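Side-chain contact in N-acylhomoserine lactone dependent regulatory protein (PDB 5L10), which probably acts as a LuxR-family transcription factor whose N-terminal domain, present here, senses N-acylhomoserine lactones and whose missing C-terminal domain is expected to bind DNA: residues A[84-89]-A[121-126]. Residues are numbered along the deposited sequence; the frame is centred on the assembly and turned at random.
Sequences RVASQP and GGYDRA
Helix-on-sheet packing joins Val85 and Ala86, on helix 80-87, to Gly121 and Tyr123 at the end of strand 116-123, within the alpha-beta fold of the autoinducer-binding domain of a LuxR-type regulator. It illustrates a helix backbone lying near a strand at a glycine: the CA atoms of Val85 and Gly121 lie 5.2 Å apart, and CB of Val85 rests 3.8 Å from the backbone N of Gly121. Two waters extend the link. One lies within hydrogen-bonding distance of the carbonyl oxygens of both Gln88 and Gly121, while the other accepts from Gly121 N at 2.9 Å and makes a long, weak approach to Gln88 O. Beyond the glycines, with CG of Tyr123 anti to its carbonyl carbon (chi1 -68°), the ring swings out toward the helix and brings the phenol oxygen to 3.5 Å from CB of Ala86. Leu129 of the adjoining strand 129-136 touches both Ala86 and Tyr123. Arg125 of the second subunit packs on Ala86 and hydrogen-bonds through NH1 to the same phenol oxygen, tying this junction to the dimer interface. The hydroxyl of Tyr123 donates in the carbonyl plane to a lone pair of Ala86 O, with OH and O 2.8 Å apart and a C=O...OH angle of 116°.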
ATOM      1  N   ARG A  84      -3.129  10.885  13.118  1.00 39.46           N
ATOM      2  CA  ARG A  84      -1.718  10.638  12.861  1.00 40.33           C
ATOM      3  C   ARG A  84      -1.482   9.919  11.536  1.00 40.16           C
ATOM      4  O   ARG A  84      -0.525  10.241  10.825  1.00 47.81           O
ATOM      5  CB  ARG A  84      -1.101   9.847  14.018  1.00 32.83           C
ATOM      6  CG  ARG A  84      -0.969  10.668  15.298  1.00 41.93           C
ATOM      7  CD  ARG A  84      -0.233   9.910  16.389  1.00 40.86           C
ATOM      8  NE  ARG A  84       1.123   9.552  15.988  1.00 45.65           N
ATOM      9  CZ  ARG A  84       1.912   8.744  16.688  1.00 51.60           C
ATOM     10  NH1 ARG A  84       1.470   8.214  17.821  1.00 49.86           N
ATOM     11  NH2 ARG A  84       3.135   8.462  16.254  1.00 56.88           N
ATOM     12  N   VAL A  85      -2.340   8.962  11.174  1.00 32.08           N
ATOM     13  CA  VAL A  85      -2.159   8.270   9.900  1.00 30.21           C
ATOM     14  C   VAL A  85      -2.687   9.078   8.721  1.00 34.27           C
ATOM     15  O   VAL A  85      -2.248   8.859   7.586  1.00 37.90           O
ATOM     16  CB  VAL A  85      -2.828   6.883   9.901  1.00 27.54           C
ATOM     17  CG1 VAL A  85      -2.365   6.071  11.100  1.00 28.84           C
ATOM     18  CG2 VAL A  85      -4.337   7.016   9.889  1.00 27.59           C
ATOM     19  N   ALA A  86      -3.617  10.007   8.952  1.00 32.69           N
ATOM     20  CA  ALA A  86      -4.160  10.781   7.843  1.00 38.49           C
ATOM     21  C   ALA A  86      -3.185  11.848   7.366  1.00 44.60           C
ATOM     22  O   ALA A  86      -3.270  12.289   6.215  1.00 47.51           O
ATOM     23  CB  ALA A  86      -5.483  11.428   8.243  1.00 31.51           C
ATOM     24  N   SER A  87      -2.264  12.281   8.226  1.00 47.43           N
ATOM     25  CA  SER A  87      -1.382  13.389   7.880  1.00 51.74           C
ATOM     26  C   SER A  87      -0.081  12.937   7.235  1.00 52.65           C
ATOM     27  O   SER A  87       0.533  13.711   6.491  1.00 57.37           O
ATOM     28  CB  SER A  87      -1.066  14.218   9.128  1.00 53.75           C
ATOM     29  OG  SER A  87      -0.475  13.412  10.133  1.00 49.80           O
ATOM     30  N   GLN A  88       0.347  11.709   7.494  1.00 47.38           N
ATOM     31  CA  GLN A  88       1.630  11.190   7.053  1.00 45.08           C
ATOM     32  C   GLN A  88       1.448   9.845   6.368  1.00 44.98           C
ATOM     33  O   GLN A  88       0.489   9.116   6.652  1.00 40.81           O
ATOM     34  CB  GLN A  88       2.590  11.049   8.243  1.00 43.36           C
ATOM     35  CG  GLN A  88       2.121  10.072   9.299  1.00 44.26           C
ATOM     36  CD  GLN A  88       3.153   9.012   9.585  1.00 58.67           C
ATOM     37  OE1 GLN A  88       4.351   9.237   9.414  1.00 68.18           O
ATOM     38  NE2 GLN A  88       2.699   7.841  10.012  1.00 63.44           N
ATOM     39  N   PRO A  89       2.358   9.483   5.455  1.00 43.44           N
ATOM     40  CA  PRO A  89       2.225   8.211   4.735  1.00 39.71           C
ATOM     41  C   PRO A  89       2.774   6.989   5.457  1.00 37.22           C
ATOM     42  O   PRO A  89       2.459   5.868   5.037  1.00 29.69           O
ATOM     43  CB  PRO A  89       3.018   8.454   3.435  1.00 40.76           C
ATOM     44  CG  PRO A  89       3.556   9.873   3.519  1.00 43.17           C
ATOM     45  CD  PRO A  89       3.492  10.273   4.954  1.00 42.63           C
ATOM     46  N   GLY A 121      -2.619   4.187   7.163  1.00 22.36           N
ATOM     47  CA  GLY A 121      -3.724   4.779   6.431  1.00 30.15           C
ATOM     48  C   GLY A 121      -3.465   4.851   4.937  1.00 31.80           C
ATOM     49  O   GLY A 121      -2.328   5.045   4.502  1.00 39.28           O
ATOM     50  N   GLY A 122      -4.530   4.706   4.155  1.00 29.16           N
ATOM     51  CA  GLY A 122      -4.427   4.746   2.706  1.00 30.85           C
ATOM     52  C   GLY A 122      -5.604   5.473   2.089  1.00 31.16           C
ATOM     53  O   GLY A 122      -6.717   5.472   2.624  1.00 32.70           O
ATOM     54  N   TYR A 123      -5.348   6.094   0.940  1.00 30.67           N
ATOM     55  CA  TYR A 123      -6.351   6.874   0.225  1.00 30.32           C
ATOM     56  C   TYR A 123      -6.703   6.207  -1.097  1.00 26.25           C
ATOM     57  O   TYR A 123      -5.875   5.528  -1.709  1.00 33.56           O
ATOM     58  CB  TYR A 123      -5.867   8.311  -0.035  1.00 25.72           C
ATOM     59  CG  TYR A 123      -5.744   9.126   1.225  1.00 25.91           C
ATOM     60  CD1 TYR A 123      -6.815   9.876   1.696  1.00 30.53           C
ATOM     61  CD2 TYR A 123      -4.561   9.137   1.954  1.00 31.38           C
ATOM     62  CE1 TYR A 123      -6.712  10.619   2.862  1.00 31.15           C
ATOM     63  CE2 TYR A 123      -4.446   9.875   3.119  1.00 35.00           C
ATOM     64  CZ  TYR A 123      -5.526  10.615   3.569  1.00 34.74           C
ATOM     65  OH  TYR A 123      -5.411  11.353   4.726  1.00 35.69           O
ATOM     66  N   ASP A 124      -7.941   6.409  -1.534  1.00 26.28           N
ATOM     67  CA  ASP A 124      -8.430   5.880  -2.797  1.00 33.74           C
ATOM     68  C   ASP A 124      -8.721   7.027  -3.762  1.00 39.76           C
ATOM     69  O   ASP A 124      -8.598   8.209  -3.418  1.00 37.15           O
ATOM     70  CB  ASP A 124      -9.665   5.001  -2.571  1.00 39.51           C
ATOM     71  CG  ASP A 124     -10.867   5.784  -2.064  1.00 48.80           C
ATOM     72  OD1 ASP A 124     -10.712   6.966  -1.690  1.00 53.65           O
ATOM     73  OD2 ASP A 124     -11.974   5.205  -2.027  1.00 50.80           O
ATOM     74  N   ARG A 125      -9.124   6.658  -4.983  1.00 43.51           N
ATOM     75  CA  ARG A 125      -9.363   7.646  -6.032  1.00 45.45           C
ATOM     76  C   ARG A 125     -10.362   8.713  -5.598  1.00 44.25           C
ATOM     77  O   ARG A 125     -10.223   9.881  -5.978  1.00 47.81           O
ATOM     78  CB  ARG A 125      -9.847   6.944  -7.301  1.00 51.74           C
ATOM     79  CG  ARG A 125     -10.148   7.874  -8.469  1.00 59.94           C
ATOM     80  CD  ARG A 125     -10.379   7.082  -9.747  1.00 68.34           C
ATOM     81  NE  ARG A 125     -10.504   7.937 -10.927  1.00 78.10           N
ATOM     82  CZ  ARG A 125      -9.481   8.525 -11.545  1.00 84.07           C
ATOM     83  NH1 ARG A 125      -8.244   8.374 -11.090  1.00 81.90           N
ATOM     84  NH2 ARG A 125      -9.697   9.276 -12.617  1.00 89.73           N
ATOM     85  N   ALA A 126     -11.358   8.341  -4.796  1.00 41.79           N
ATOM     86  CA  ALA A 126     -12.401   9.279  -4.400  1.00 40.29           C
ATOM     87  C   ALA A 126     -12.004  10.162  -3.222  1.00 42.50           C
ATOM     88  O   ALA A 126     -12.754  11.083  -2.883  1.00 48.52           O
ATOM     89  CB  ALA A 126     -13.684   8.521  -4.055  1.00 38.13           C
TER
HETATM   90  O   HOH W   1      -1.499   7.874   4.658  1.00 38.59           O
HETATM   91  O   HOH W   2      -0.365   5.938   7.514  1.00 41.92           O